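Long-range contacts in CalG4 (Micromonospora echinospora, PDB 3IA7), which is a protein with the two-domain GT-B glycosyltransferase fold, each domain built around a parallel beta sheet flanked by helices: residues A[113-118]-A[181-186]; A[192-197]-A[310-314]; A[240-246]-A[268-272]. One frame throughout, in Å; residues are numbered along the deposited sequence.

Interaction 1. Residues A[113-118]-A[181-186]; sequences FIAGRL and YWDEIE
Build 113-118 as the first turns of helix 113-123, with R117 N hydrogen-bonded to F113 O (3.0 Å) and L118 N to I114 O (2.9 Å); 181-186 ends helix 178-182 and runs extended from E184. CA atoms of I114 and W182 lie 8.1 Å apart, those of R117 and E186 8.7 Å. F113 (chi1 p) drives its ring edge into the face of W182, a T-shaped pair with CZ 3.6 Å from W182 CD2 and planes at 67°. I114 CD1 lies 4.4 Å from W182 CZ3. In this N-terminal Rossmann-like domain, the helix following strand 105-109 is joined to the segment leading into strand 189-191. R117 (m, t, p) lays its guanidinium flat on the Y181 ring, a cation-pi stack with planes at 16°; NH2 salt-bridges E184 OE1 (2.9 Å) and NH1 makes a weak hydrogen bond to Y181 O (2.9 Å). Water 2 links R117 NE to E186 OE1, itself hydrogen-bonded to Y108 OH. L118 CD2 ends 3.5 Å from Y181 OH.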
ATOM      1  N   PHE A 113     -10.654  -6.777 -23.140  1.00 13.05           N
ATOM      2  CA  PHE A 113     -10.426  -8.196 -23.370  1.00 12.96           C
ATOM      3  C   PHE A 113     -10.325  -8.481 -24.873  1.00 13.30           C
ATOM      4  O   PHE A 113      -9.660  -9.431 -25.229  1.00 13.08           O
ATOM      5  CB  PHE A 113     -11.501  -9.077 -22.753  1.00 12.70           C
ATOM      6  CG  PHE A 113     -12.801  -9.112 -23.539  1.00 13.55           C
ATOM      7  CD1 PHE A 113     -13.055 -10.175 -24.413  1.00 12.11           C
ATOM      8  CD2 PHE A 113     -13.772  -8.133 -23.377  1.00 11.66           C
ATOM      9  CE1 PHE A 113     -14.256 -10.271 -25.189  1.00 11.93           C
ATOM     10  CE2 PHE A 113     -15.019  -8.235 -24.117  1.00 13.58           C
ATOM     11  CZ  PHE A 113     -15.243  -9.323 -25.005  1.00 12.96           C
ATOM     12  N   ILE A 114     -11.005  -7.686 -25.721  1.00 10.83           N
ATOM     13  CA  ILE A 114     -10.890  -7.902 -27.149  1.00 13.12           C
ATOM     14  C   ILE A 114      -9.439  -7.664 -27.605  1.00 10.71           C
ATOM     15  O   ILE A 114      -8.820  -8.499 -28.266  1.00 11.23           O
ATOM     16  CB  ILE A 114     -11.889  -7.044 -27.962  1.00 12.23           C
ATOM     17  CG1 ILE A 114     -13.331  -7.420 -27.541  1.00 13.65           C
ATOM     18  CG2 ILE A 114     -11.649  -7.245 -29.459  1.00 14.34           C
ATOM     19  CD1 ILE A 114     -14.371  -6.411 -27.922  1.00 17.82           C
ATOM     20  N   ALA A 115      -8.878  -6.555 -27.188  1.00 11.57           N
ATOM     21  CA  ALA A 115      -7.450  -6.275 -27.481  1.00 10.92           C
ATOM     22  C   ALA A 115      -6.572  -7.377 -26.951  1.00 11.57           C
ATOM     23  O   ALA A 115      -5.683  -7.862 -27.627  1.00 11.14           O
ATOM     24  CB  ALA A 115      -7.042  -4.925 -26.823  1.00 12.82           C
ATOM     25  N   GLY A 116      -6.814  -7.805 -25.720  1.00 10.98           N
ATOM     26  CA  GLY A 116      -5.887  -8.766 -25.138  1.00 12.66           C
ATOM     27  C   GLY A 116      -5.890 -10.086 -25.852  1.00 10.25           C
ATOM     28  O   GLY A 116      -4.846 -10.665 -26.129  1.00 11.98           O
ATOM     29  N   ARG A 117      -7.092 -10.580 -26.123  1.00 10.32           N
ATOM     30  CA  ARG A 117      -7.247 -11.879 -26.772  1.00 10.83           C
ATOM     31  C   ARG A 117      -6.794 -11.843 -28.255  1.00 11.12           C
ATOM     32  O   ARG A 117      -6.227 -12.808 -28.748  1.00 10.55           O
ATOM     33  CB  ARG A 117      -8.691 -12.360 -26.656  1.00 11.30           C
ATOM     34  CG  ARG A 117      -9.104 -12.636 -25.205  1.00 11.80           C
ATOM     35  CD  ARG A 117     -10.454 -13.329 -25.178  1.00 13.27           C
ATOM     36  NE  ARG A 117     -10.361 -14.614 -25.866  1.00 13.34           N
ATOM     37  CZ  ARG A 117     -11.381 -15.222 -26.455  1.00 15.33           C
ATOM     38  NH1 ARG A 117     -12.598 -14.708 -26.392  1.00 13.08           N
ATOM     39  NH2 ARG A 117     -11.172 -16.359 -27.089  1.00 14.44           N
ATOM     40  N   LEU A 118      -7.023 -10.722 -28.937  1.00 11.01           N
ATOM     41  CA  LEU A 118      -6.531 -10.588 -30.331  1.00 11.83           C
ATOM     42  C   LEU A 118      -4.969 -10.514 -30.424  1.00 12.01           C
ATOM     43  O   LEU A 118      -4.377 -11.071 -31.325  1.00 11.98           O
ATOM     44  CB  LEU A 118      -7.241  -9.423 -31.055  1.00 11.80           C
ATOM     45  CG  LEU A 118      -8.789  -9.670 -31.232  1.00 11.87           C
ATOM     46  CD1 LEU A 118      -9.366  -8.437 -31.991  1.00 11.26           C
ATOM     47  CD2 LEU A 118      -9.080 -10.996 -32.008  1.00 12.36           C
ATOM     48  N   TYR A 181     -17.805 -15.820 -28.817  1.00 14.39           N
ATOM     49  CA  TYR A 181     -16.465 -15.291 -28.554  1.00 12.56           C
ATOM     50  C   TYR A 181     -16.405 -14.432 -27.281  1.00 13.61           C
ATOM     51  O   TYR A 181     -15.500 -14.611 -26.439  1.00 11.73           O
ATOM     52  CB  TYR A 181     -16.036 -14.445 -29.747  1.00 12.72           C
ATOM     53  CG  TYR A 181     -14.645 -13.901 -29.627  1.00 12.88           C
ATOM     54  CD1 TYR A 181     -13.549 -14.657 -30.041  1.00 13.75           C
ATOM     55  CD2 TYR A 181     -14.419 -12.628 -29.066  1.00 16.07           C
ATOM     56  CE1 TYR A 181     -12.235 -14.141 -29.910  1.00 11.95           C
ATOM     57  CE2 TYR A 181     -13.114 -12.106 -28.943  1.00 16.17           C
ATOM     58  CZ  TYR A 181     -12.035 -12.880 -29.391  1.00 14.78           C
ATOM     59  OH  TYR A 181     -10.758 -12.356 -29.239  1.00 16.04           O
ATOM     60  N   TRP A 182     -17.371 -13.518 -27.148  1.00 14.62           N
ATOM     61  CA  TRP A 182     -17.452 -12.567 -26.018  1.00 16.90           C
ATOM     62  C   TRP A 182     -17.454 -13.339 -24.718  1.00 17.05           C
ATOM     63  O   TRP A 182     -16.798 -12.923 -23.721  1.00 17.63           O
ATOM     64  CB  TRP A 182     -18.716 -11.708 -26.169  1.00 16.30           C
ATOM     65  CG  TRP A 182     -18.716 -10.426 -25.354  1.00 18.53           C
ATOM     66  CD1 TRP A 182     -18.775 -10.318 -23.993  1.00 20.12           C
ATOM     67  CD2 TRP A 182     -18.735  -9.093 -25.860  1.00 18.73           C
ATOM     68  NE1 TRP A 182     -18.739  -9.002 -23.613  1.00 19.73           N
ATOM     69  CE2 TRP A 182     -18.745  -8.216 -24.727  1.00 18.54           C
ATOM     70  CE3 TRP A 182     -18.711  -8.543 -27.146  1.00 15.48           C
ATOM     71  CZ2 TRP A 182     -18.730  -6.836 -24.843  1.00 17.06           C
ATOM     72  CZ3 TRP A 182     -18.685  -7.118 -27.266  1.00 18.93           C
ATOM     73  CH2 TRP A 182     -18.703  -6.299 -26.117  1.00 18.90           C
ATOM     74  N   ASP A 183     -18.127 -14.493 -24.715  1.00 17.33           N
ATOM     75  CA  ASP A 183     -18.273 -15.352 -23.512  1.00 18.58           C
ATOM     76  C   ASP A 183     -17.179 -16.379 -23.254  1.00 18.27           C
ATOM     77  O   ASP A 183     -17.229 -17.061 -22.238  1.00 19.94           O
ATOM     78  CB  ASP A 183     -19.644 -16.082 -23.509  1.00 20.48           C
ATOM     79  CG  ASP A 183     -20.789 -15.131 -23.357  1.00 23.69           C
ATOM     80  OD1 ASP A 183     -20.557 -14.028 -22.821  1.00 22.90           O
ATOM     81  OD2 ASP A 183     -21.915 -15.465 -23.815  1.00 27.91           O
ATOM     82  N   GLU A 184     -16.181 -16.517 -24.140  1.00 16.62           N
ATOM     83  CA  GLU A 184     -15.158 -17.527 -23.922  1.00 15.55           C
ATOM     84  C   GLU A 184     -14.326 -17.241 -22.678  1.00 15.24           C
ATOM     85  O   GLU A 184     -14.018 -16.089 -22.396  1.00 15.71           O
ATOM     86  CB  GLU A 184     -14.235 -17.637 -25.133  1.00 15.85           C
ATOM     87  CG  GLU A 184     -14.974 -18.291 -26.285  1.00 17.33           C
ATOM     88  CD  GLU A 184     -14.069 -18.503 -27.464  1.00 23.36           C
ATOM     89  OE1 GLU A 184     -13.656 -17.519 -28.063  1.00 20.57           O
ATOM     90  OE2 GLU A 184     -13.806 -19.659 -27.801  1.00 26.80           O
ATOM     91  N   ILE A 185     -13.930 -18.302 -21.988  1.00 15.07           N
ATOM     92  CA  ILE A 185     -13.193 -18.223 -20.699  1.00 16.49           C
ATOM     93  C   ILE A 185     -11.691 -18.328 -20.954  1.00 15.60           C
ATOM     94  O   ILE A 185     -11.228 -19.204 -21.703  1.00 15.49           O
ATOM     95  CB  ILE A 185     -13.683 -19.354 -19.757  1.00 17.03           C
ATOM     96  CG1 ILE A 185     -15.178 -19.111 -19.449  1.00 18.02           C
ATOM     97  CG2 ILE A 185     -12.754 -19.513 -18.498  1.00 13.19           C
ATOM     98  CD1 ILE A 185     -15.853 -20.130 -18.501  1.00 19.22           C
ATOM     99  N   GLU A 186     -10.935 -17.425 -20.356  1.00 14.38           N
ATOM    100  CA  GLU A 186      -9.470 -17.410 -20.472  1.00 14.53           C
ATOM    101  C   GLU A 186      -8.794 -18.615 -19.802  1.00 14.65           C
ATOM    102  O   GLU A 186      -9.375 -19.228 -18.916  1.00 16.38           O
ATOM    103  CB  GLU A 186      -8.898 -16.094 -19.899  1.00 13.87           C
ATOM    104  CG  GLU A 186      -7.471 -15.814 -20.426  1.00 11.54           C
ATOM    105  CD  GLU A 186      -7.351 -16.036 -21.951  1.00 15.86           C
ATOM    106  OE1 GLU A 186      -7.781 -15.164 -22.729  1.00 14.96           O
ATOM    107  OE2 GLU A 186      -6.889 -17.118 -22.376  1.00 12.47           O
TER
HETATM  108  O   HOH W   1     -13.897 -13.609 -23.766  1.00 23.45           O
HETATM  109  O   HOH W   2      -7.871 -15.983 -25.453  1.00 26.87           O
HETATM  110  O   HOH W   3      -8.667 -14.003 -30.020  1.00 27.14           O

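Interaction 2. Residues A[192-197]-A[310-314]; sequences FLPKSF and VLEAF
L311 projects from its helix into a hollow lined by F192 O, L193, P194 and F197. Segment 192-197 leaves strand 189-191, runs extended through L193 and P194, and folds into a short 3-10 turn at 195-197, closed by a hydrogen bond from F197 N to P194 O at 2.9 Å. Facing it, 310-314 is regular helix, with F314 N hydrogen-bonded to V310 O at 2.9 Å; the closest CA pair is L193 and L311, 7.8 Å apart. L311 (m, t) is the bump that fills the hollow. Its CD1 meets L193 CD2 and F192 O, each at 3.6 Å; both methyls touch P194 CD, CD2 closer at 3.7 Å, and CD2 lies 4.2 Å from F197 CD2. In return F197 (chi1 t) reaches toward the helix, placing CZ 4.0 Å from V310 CG1 and CE1 4.5 Å from the F314 ring edge at CE2. No hydrogen bond crosses; apart from F192 O the packing is apolar. This buried patch joins the N-terminal Rossmann-like domain of the GT-B fold, through the loop, to the C-terminal one, through the helix. I380 of helix 367-381 covers P194 and F314, V337 of helix 331-339 touches F197, V310 and F314, and L320 of strand 320-322 backs V310 and F314.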
ATOM      1  N   PHE A 192      -9.515  -9.992  -8.498  1.00 13.17           N
ATOM      2  CA  PHE A 192      -8.994  -9.277  -7.304  1.00 14.15           C
ATOM      3  C   PHE A 192     -10.045  -9.126  -6.217  1.00 14.16           C
ATOM      4  O   PHE A 192     -10.281  -8.019  -5.670  1.00 15.11           O
ATOM      5  CB  PHE A 192      -8.406  -7.925  -7.752  1.00 15.22           C
ATOM      6  CG  PHE A 192      -7.202  -8.093  -8.669  1.00 15.35           C
ATOM      7  CD1 PHE A 192      -6.050  -8.742  -8.218  1.00 17.93           C
ATOM      8  CD2 PHE A 192      -7.236  -7.579  -9.965  1.00 21.09           C
ATOM      9  CE1 PHE A 192      -4.931  -8.917  -9.063  1.00 23.45           C
ATOM     10  CE2 PHE A 192      -6.103  -7.733 -10.819  1.00 23.03           C
ATOM     11  CZ  PHE A 192      -4.978  -8.428 -10.374  1.00 19.53           C
ATOM     12  N   LEU A 193     -10.748 -10.233  -5.950  1.00 12.35           N
ATOM     13  CA  LEU A 193     -11.834 -10.275  -4.961  1.00 12.85           C
ATOM     14  C   LEU A 193     -11.639 -11.525  -4.133  1.00 12.54           C
ATOM     15  O   LEU A 193     -11.035 -12.478  -4.622  1.00 12.33           O
ATOM     16  CB  LEU A 193     -13.225 -10.446  -5.603  1.00 13.01           C
ATOM     17  CG  LEU A 193     -13.624  -9.460  -6.725  1.00 17.67           C
ATOM     18  CD1 LEU A 193     -14.999  -9.821  -7.185  1.00 17.68           C
ATOM     19  CD2 LEU A 193     -13.674  -8.056  -6.300  1.00 22.17           C
ATOM     20  N   PRO A 194     -12.134 -11.509  -2.902  1.00 12.69           N
ATOM     21  CA  PRO A 194     -12.174 -12.782  -2.177  1.00 12.86           C
ATOM     22  C   PRO A 194     -13.271 -13.640  -2.764  1.00 11.97           C
ATOM     23  O   PRO A 194     -14.321 -13.134  -3.197  1.00 10.68           O
ATOM     24  CB  PRO A 194     -12.445 -12.365  -0.727  1.00 13.13           C
ATOM     25  CG  PRO A 194     -13.267 -11.107  -0.825  1.00 12.81           C
ATOM     26  CD  PRO A 194     -12.647 -10.384  -2.092  1.00 11.76           C
ATOM     27  N   LYS A 195     -13.038 -14.948  -2.788  1.00 11.38           N
ATOM     28  CA  LYS A 195     -13.980 -15.831  -3.430  1.00 11.79           C
ATOM     29  C   LYS A 195     -15.414 -15.700  -2.875  1.00 12.46           C
ATOM     30  O   LYS A 195     -16.422 -15.827  -3.617  1.00 12.57           O
ATOM     31  CB  LYS A 195     -13.489 -17.283  -3.309  1.00 13.26           C
ATOM     32  CG  LYS A 195     -14.270 -18.227  -4.211  1.00 13.24           C
ATOM     33  CD  LYS A 195     -13.603 -19.634  -4.203  1.00 16.28           C
ATOM     34  CE  LYS A 195     -14.203 -20.514  -5.292  1.00 17.40           C
ATOM     35  NZ  LYS A 195     -13.583 -21.845  -5.202  1.00 18.77           N
ATOM     36  N   SER A 196     -15.537 -15.459  -1.568  1.00 13.17           N
ATOM     37  CA  SER A 196     -16.871 -15.444  -1.005  1.00 14.49           C
ATOM     38  C   SER A 196     -17.698 -14.263  -1.521  1.00 14.68           C
ATOM     39  O   SER A 196     -18.916 -14.218  -1.289  1.00 14.54           O
ATOM     40  CB  SER A 196     -16.839 -15.410   0.532  1.00 15.54           C
ATOM     41  OG  SER A 196     -16.104 -14.290   0.971  1.00 15.23           O
ATOM     42  N   PHE A 197     -17.021 -13.237  -2.035  1.00 13.82           N
ATOM     43  CA  PHE A 197     -17.725 -12.037  -2.500  1.00 13.04           C
ATOM     44  C   PHE A 197     -18.253 -12.298  -3.929  1.00 14.53           C
ATOM     45  O   PHE A 197     -19.147 -11.588  -4.411  1.00 15.30           O
ATOM     46  CB  PHE A 197     -16.783 -10.821  -2.521  1.00 13.67           C
ATOM     47  CG  PHE A 197     -17.501  -9.491  -2.645  1.00 12.72           C
ATOM     48  CD1 PHE A 197     -18.432  -9.109  -1.678  1.00 14.29           C
ATOM     49  CD2 PHE A 197     -17.212  -8.624  -3.689  1.00 18.97           C
ATOM     50  CE1 PHE A 197     -19.122  -7.849  -1.761  1.00 16.03           C
ATOM     51  CE2 PHE A 197     -17.873  -7.337  -3.773  1.00 18.93           C
ATOM     52  CZ  PHE A 197     -18.829  -6.978  -2.780  1.00 15.53           C
ATOM     53  N   VAL A 310     -15.129  -0.875  -0.886  1.00 15.75           N
ATOM     54  CA  VAL A 310     -15.812  -1.895  -0.096  1.00 15.79           C
ATOM     55  C   VAL A 310     -14.826  -2.872   0.515  1.00 14.96           C
ATOM     56  O   VAL A 310     -14.850  -3.144   1.722  1.00 13.98           O
ATOM     57  CB  VAL A 310     -16.914  -2.550  -1.013  1.00 17.88           C
ATOM     58  CG1 VAL A 310     -17.177  -4.003  -0.741  1.00 20.23           C
ATOM     59  CG2 VAL A 310     -18.199  -1.652  -1.036  1.00 17.23           C
ATOM     60  N   LEU A 311     -13.970  -3.416  -0.334  1.00 14.78           N
ATOM     61  CA  LEU A 311     -13.009  -4.467   0.093  1.00 15.87           C
ATOM     62  C   LEU A 311     -11.940  -3.874   1.058  1.00 15.50           C
ATOM     63  O   LEU A 311     -11.453  -4.563   1.961  1.00 15.37           O
ATOM     64  CB  LEU A 311     -12.373  -5.073  -1.169  1.00 15.08           C
ATOM     65  CG  LEU A 311     -13.293  -5.931  -2.080  1.00 15.22           C
ATOM     66  CD1 LEU A 311     -12.513  -6.546  -3.268  1.00 17.70           C
ATOM     67  CD2 LEU A 311     -14.052  -7.011  -1.361  1.00 18.11           C
ATOM     68  N   GLU A 312     -11.599  -2.601   0.865  1.00 15.74           N
ATOM     69  CA  GLU A 312     -10.743  -1.900   1.827  1.00 16.98           C
ATOM     70  C   GLU A 312     -11.367  -1.884   3.240  1.00 14.23           C
ATOM     71  O   GLU A 312     -10.673  -2.229   4.225  1.00 12.65           O
ATOM     72  CB  GLU A 312     -10.523  -0.467   1.387  1.00 18.85           C
ATOM     73  CG  GLU A 312      -9.333   0.173   2.001  1.00 24.57           C
ATOM     74  CD  GLU A 312      -8.148   0.003   1.115  1.00 34.15           C
ATOM     75  OE1 GLU A 312      -8.059   0.758   0.103  1.00 38.70           O
ATOM     76  OE2 GLU A 312      -7.316  -0.902   1.396  1.00 34.85           O
ATOM     77  N   ALA A 313     -12.646  -1.488   3.332  1.00 12.98           N
ATOM     78  CA  ALA A 313     -13.421  -1.516   4.585  1.00 11.94           C
ATOM     79  C   ALA A 313     -13.470  -2.944   5.149  1.00 13.30           C
ATOM     80  O   ALA A 313     -13.111  -3.194   6.315  1.00 11.95           O
ATOM     81  CB  ALA A 313     -14.886  -0.940   4.392  1.00 12.67           C
ATOM     82  N   PHE A 314     -13.825  -3.914   4.305  1.00 11.29           N
ATOM     83  CA  PHE A 314     -13.897  -5.264   4.853  1.00 13.63           C
ATOM     84  C   PHE A 314     -12.530  -5.843   5.284  1.00 11.91           C
ATOM     85  O   PHE A 314     -12.505  -6.569   6.251  1.00 12.08           O
ATOM     86  CB  PHE A 314     -14.574  -6.189   3.856  1.00 14.21           C
ATOM     87  CG  PHE A 314     -16.005  -5.807   3.553  1.00 15.03           C
ATOM     88  CD1 PHE A 314     -16.779  -5.062   4.464  1.00 15.27           C
ATOM     89  CD2 PHE A 314     -16.556  -6.187   2.354  1.00 17.19           C
ATOM     90  CE1 PHE A 314     -18.113  -4.734   4.181  1.00 17.80           C
ATOM     91  CE2 PHE A 314     -17.841  -5.892   2.046  1.00 13.64           C
ATOM     92  CZ  PHE A 314     -18.639  -5.138   2.938  1.00 15.91           C
TER

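Interaction 3. Residues A[240-246]-A[268-272]; sequences NQFNEHP and GGFLD
Two irregular loops run side by side, with CA atoms 4.2 Å apart at N240 and G268, 6.1 Å at F242 and F270, and 6.2 Å at E244 and L271. They leave the C-terminal ends of the neighbouring parallel strands 233-237 and 262-266 of the C-terminal Rossmann-like domain; H245 then takes the N-cap position of helix 246-256. G268 adopts phi 81°, psi 177°, and a CB there would sit only 3.1 Å from N240 CA, so the close approach depends on the bare backbone. From N240 (chi1 t) the carboxamide reaches across, and G269 N donates to its OD1 at 2.6 Å; P222 of the second subunit packs on the same side chain. F270 (chi1 m) points toward the first loop, its ring edge meeting Q241 O, with CD2 3.3 Å from that oxygen. The F242 and F270 rings are nearly parallel (21°) but strongly offset, with centroids 5.3 Å apart. L271 (t, p) brings CD1 to 3.8 Å from E244 CB and CD2 to 4.2 Å from P246 N. Water 4 bridges the backbones, accepting from F270 N at 2.8 Å and donating to Q241 O at 3.2 Å.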
ATOM      1  N   ASN A 240     -12.571  10.001  -5.249  1.00 29.84           N
ATOM      2  CA  ASN A 240     -11.982  11.195  -5.826  1.00 32.12           C
ATOM      3  C   ASN A 240     -12.975  11.778  -6.834  1.00 33.18           C
ATOM      4  O   ASN A 240     -12.799  11.635  -8.055  1.00 33.14           O
ATOM      5  CB  ASN A 240     -10.667  10.826  -6.504  1.00 32.51           C
ATOM      6  CG  ASN A 240      -9.728  11.994  -6.645  1.00 32.59           C
ATOM      7  OD1 ASN A 240      -9.619  12.841  -5.759  1.00 30.47           O
ATOM      8  ND2 ASN A 240      -9.021  12.032  -7.757  1.00 33.84           N
ATOM      9  N   GLN A 241     -14.036  12.389  -6.297  1.00 34.54           N
ATOM     10  CA  GLN A 241     -15.197  12.797  -7.075  1.00 35.91           C
ATOM     11  C   GLN A 241     -14.843  13.973  -7.956  1.00 36.80           C
ATOM     12  O   GLN A 241     -14.428  15.020  -7.442  1.00 37.33           O
ATOM     13  CB  GLN A 241     -16.361  13.193  -6.153  1.00 36.05           C
ATOM     14  CG  GLN A 241     -17.097  12.025  -5.479  1.00 36.65           C
ATOM     15  CD  GLN A 241     -18.145  11.368  -6.378  1.00 36.64           C
ATOM     16  OE1 GLN A 241     -18.817  12.032  -7.180  1.00 35.53           O
ATOM     17  NE2 GLN A 241     -18.295  10.056  -6.235  1.00 35.61           N
ATOM     18  N   PHE A 242     -15.025  13.803  -9.269  1.00 37.37           N
ATOM     19  CA  PHE A 242     -14.907  14.911 -10.231  1.00 38.35           C
ATOM     20  C   PHE A 242     -15.993  15.961  -9.944  1.00 38.06           C
ATOM     21  O   PHE A 242     -15.867  17.130 -10.325  1.00 38.42           O
ATOM     22  CB  PHE A 242     -15.029  14.410 -11.680  1.00 38.92           C
ATOM     23  CG  PHE A 242     -14.075  13.289 -12.032  1.00 40.52           C
ATOM     24  CD1 PHE A 242     -14.340  11.972 -11.636  1.00 41.95           C
ATOM     25  CD2 PHE A 242     -12.927  13.545 -12.782  1.00 41.56           C
ATOM     26  CE1 PHE A 242     -13.462  10.927 -11.968  1.00 42.08           C
ATOM     27  CE2 PHE A 242     -12.045  12.509 -13.123  1.00 42.17           C
ATOM     28  CZ  PHE A 242     -12.314  11.196 -12.710  1.00 41.27           C
ATOM     29  N   ASN A 243     -17.052  15.514  -9.268  1.00 37.83           N
ATOM     30  CA  ASN A 243     -18.187  16.355  -8.885  1.00 37.08           C
ATOM     31  C   ASN A 243     -18.113  16.846  -7.434  1.00 36.30           C
ATOM     32  O   ASN A 243     -17.646  16.142  -6.539  1.00 36.32           O
ATOM     33  CB  ASN A 243     -19.520  15.633  -9.160  1.00 37.17           C
ATOM     34  CG  ASN A 243     -19.656  15.179 -10.621  1.00 37.13           C
ATOM     35  OD1 ASN A 243     -20.252  15.874 -11.452  1.00 36.17           O
ATOM     36  ND2 ASN A 243     -19.089  14.016 -10.934  1.00 36.90           N
ATOM     37  N   GLU A 244     -18.569  18.078  -7.234  1.00 35.51           N
ATOM     38  CA  GLU A 244     -18.574  18.725  -5.941  1.00 34.40           C
ATOM     39  C   GLU A 244     -19.850  18.301  -5.202  1.00 33.04           C
ATOM     40  O   GLU A 244     -20.953  18.697  -5.598  1.00 32.95           O
ATOM     41  CB  GLU A 244     -18.550  20.267  -6.107  1.00 34.95           C
ATOM     42  CG  GLU A 244     -17.439  20.873  -7.022  1.00 36.44           C
ATOM     43  CD  GLU A 244     -17.876  21.088  -8.485  1.00 39.13           C
ATOM     44  OE1 GLU A 244     -18.680  20.275  -9.008  1.00 41.09           O
ATOM     45  OE2 GLU A 244     -17.408  22.067  -9.125  1.00 38.34           O
ATOM     46  N   HIS A 245     -19.717  17.492  -4.150  1.00 30.93           N
ATOM     47  CA  HIS A 245     -20.870  17.189  -3.278  1.00 29.35           C
ATOM     48  C   HIS A 245     -20.671  17.763  -1.864  1.00 27.47           C
ATOM     49  O   HIS A 245     -20.676  17.010  -0.887  1.00 27.24           O
ATOM     50  CB  HIS A 245     -21.213  15.678  -3.249  1.00 29.49           C
ATOM     51  CG  HIS A 245     -21.743  15.159  -4.554  1.00 30.60           C
ATOM     52  ND1 HIS A 245     -21.044  14.265  -5.339  1.00 31.23           N
ATOM     53  CD2 HIS A 245     -22.885  15.438  -5.229  1.00 30.52           C
ATOM     54  CE1 HIS A 245     -21.736  14.011  -6.437  1.00 30.35           C
ATOM     55  NE2 HIS A 245     -22.857  14.710  -6.396  1.00 29.93           N
ATOM     56  N   PRO A 246     -20.496  19.105  -1.757  1.00 25.84           N
ATOM     57  CA  PRO A 246     -20.201  19.692  -0.462  1.00 24.34           C
ATOM     58  C   PRO A 246     -21.365  19.547   0.533  1.00 23.15           C
ATOM     59  O   PRO A 246     -21.129  19.365   1.733  1.00 21.77           O
ATOM     60  CB  PRO A 246     -19.953  21.160  -0.793  1.00 24.61           C
ATOM     61  CG  PRO A 246     -20.678  21.407  -2.080  1.00 24.72           C
ATOM     62  CD  PRO A 246     -20.571  20.129  -2.819  1.00 25.84           C
ATOM     63  N   GLY A 268     -11.495  14.021  -1.424  1.00 17.91           N
ATOM     64  CA  GLY A 268     -10.869  13.881  -2.737  1.00 17.43           C
ATOM     65  C   GLY A 268     -10.160  15.138  -3.229  1.00 17.29           C
ATOM     66  O   GLY A 268     -10.200  16.178  -2.579  1.00 16.96           O
ATOM     67  N   GLY A 269      -9.529  15.049  -4.393  1.00 16.83           N
ATOM     68  CA  GLY A 269      -8.574  16.053  -4.801  1.00 17.33           C
ATOM     69  C   GLY A 269      -9.184  17.164  -5.595  1.00 19.76           C
ATOM     70  O   GLY A 269      -8.463  18.039  -6.087  1.00 19.40           O
ATOM     71  N   PHE A 270     -10.512  17.133  -5.742  1.00 21.40           N
ATOM     72  CA  PHE A 270     -11.218  18.097  -6.591  1.00 23.79           C
ATOM     73  C   PHE A 270     -12.096  19.055  -5.777  1.00 24.05           C
ATOM     74  O   PHE A 270     -12.715  19.956  -6.342  1.00 25.25           O
ATOM     75  CB  PHE A 270     -12.063  17.359  -7.640  1.00 24.78           C
ATOM     76  CG  PHE A 270     -11.248  16.581  -8.634  1.00 27.01           C
ATOM     77  CD1 PHE A 270     -10.344  17.228  -9.481  1.00 29.58           C
ATOM     78  CD2 PHE A 270     -11.370  15.205  -8.712  1.00 29.08           C
ATOM     79  CE1 PHE A 270      -9.584  16.509 -10.401  1.00 30.75           C
ATOM     80  CE2 PHE A 270     -10.623  14.472  -9.613  1.00 30.76           C
ATOM     81  CZ  PHE A 270      -9.717  15.120 -10.466  1.00 30.74           C
ATOM     82  N   LEU A 271     -12.137  18.868  -4.458  1.00 23.97           N
ATOM     83  CA  LEU A 271     -12.946  19.723  -3.578  1.00 24.66           C
ATOM     84  C   LEU A 271     -12.059  20.402  -2.534  1.00 24.99           C
ATOM     85  O   LEU A 271     -11.309  19.725  -1.824  1.00 25.48           O
ATOM     86  CB  LEU A 271     -14.068  18.896  -2.900  1.00 23.76           C
ATOM     87  CG  LEU A 271     -15.299  19.587  -2.300  1.00 24.86           C
ATOM     88  CD1 LEU A 271     -15.999  20.505  -3.356  1.00 23.56           C
ATOM     89  CD2 LEU A 271     -16.299  18.584  -1.726  1.00 24.76           C
ATOM     90  N   ASP A 272     -12.132  21.731  -2.466  1.00 25.52           N
ATOM     91  CA  ASP A 272     -11.463  22.528  -1.433  1.00 26.39           C
ATOM     92  C   ASP A 272     -12.218  22.338  -0.106  1.00 27.15           C
ATOM     93  O   ASP A 272     -13.415  22.620  -0.042  1.00 26.71           O
ATOM     94  CB  ASP A 272     -11.478  24.002  -1.868  1.00 27.32           C
ATOM     95  CG  ASP A 272     -10.755  24.951  -0.885  1.00 28.66           C
ATOM     96  OD1 ASP A 272     -10.368  24.542   0.235  1.00 30.39           O
ATOM     97  OD2 ASP A 272     -10.596  26.146  -1.247  1.00 30.32           O
TER
HETATM   98  O   HOH W   4     -12.721  15.769  -4.804  1.00 37.98           O

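Interaction 1 lies within the N-terminal domain, interaction 3 within the C-terminal one, and interaction 2 spans the two. Interaction 2 is about 25 Å, centre to centre, from each of the others, whereas the centres of interactions 1 and 3 are about 36 Å apart and on opposite sides of the chain's centre. None touches another: nearest atoms are about 13 Å apart for interactions 1 and 2, and about 12 Å for 2 and 3. In sequence, both segments of interaction 1 come before 192-197, and both of interaction 3 fall between 192-197 and 310-314. No residue of the three contacts is a calcium ligand; the N240 side chain lies about 11 Å from one ion.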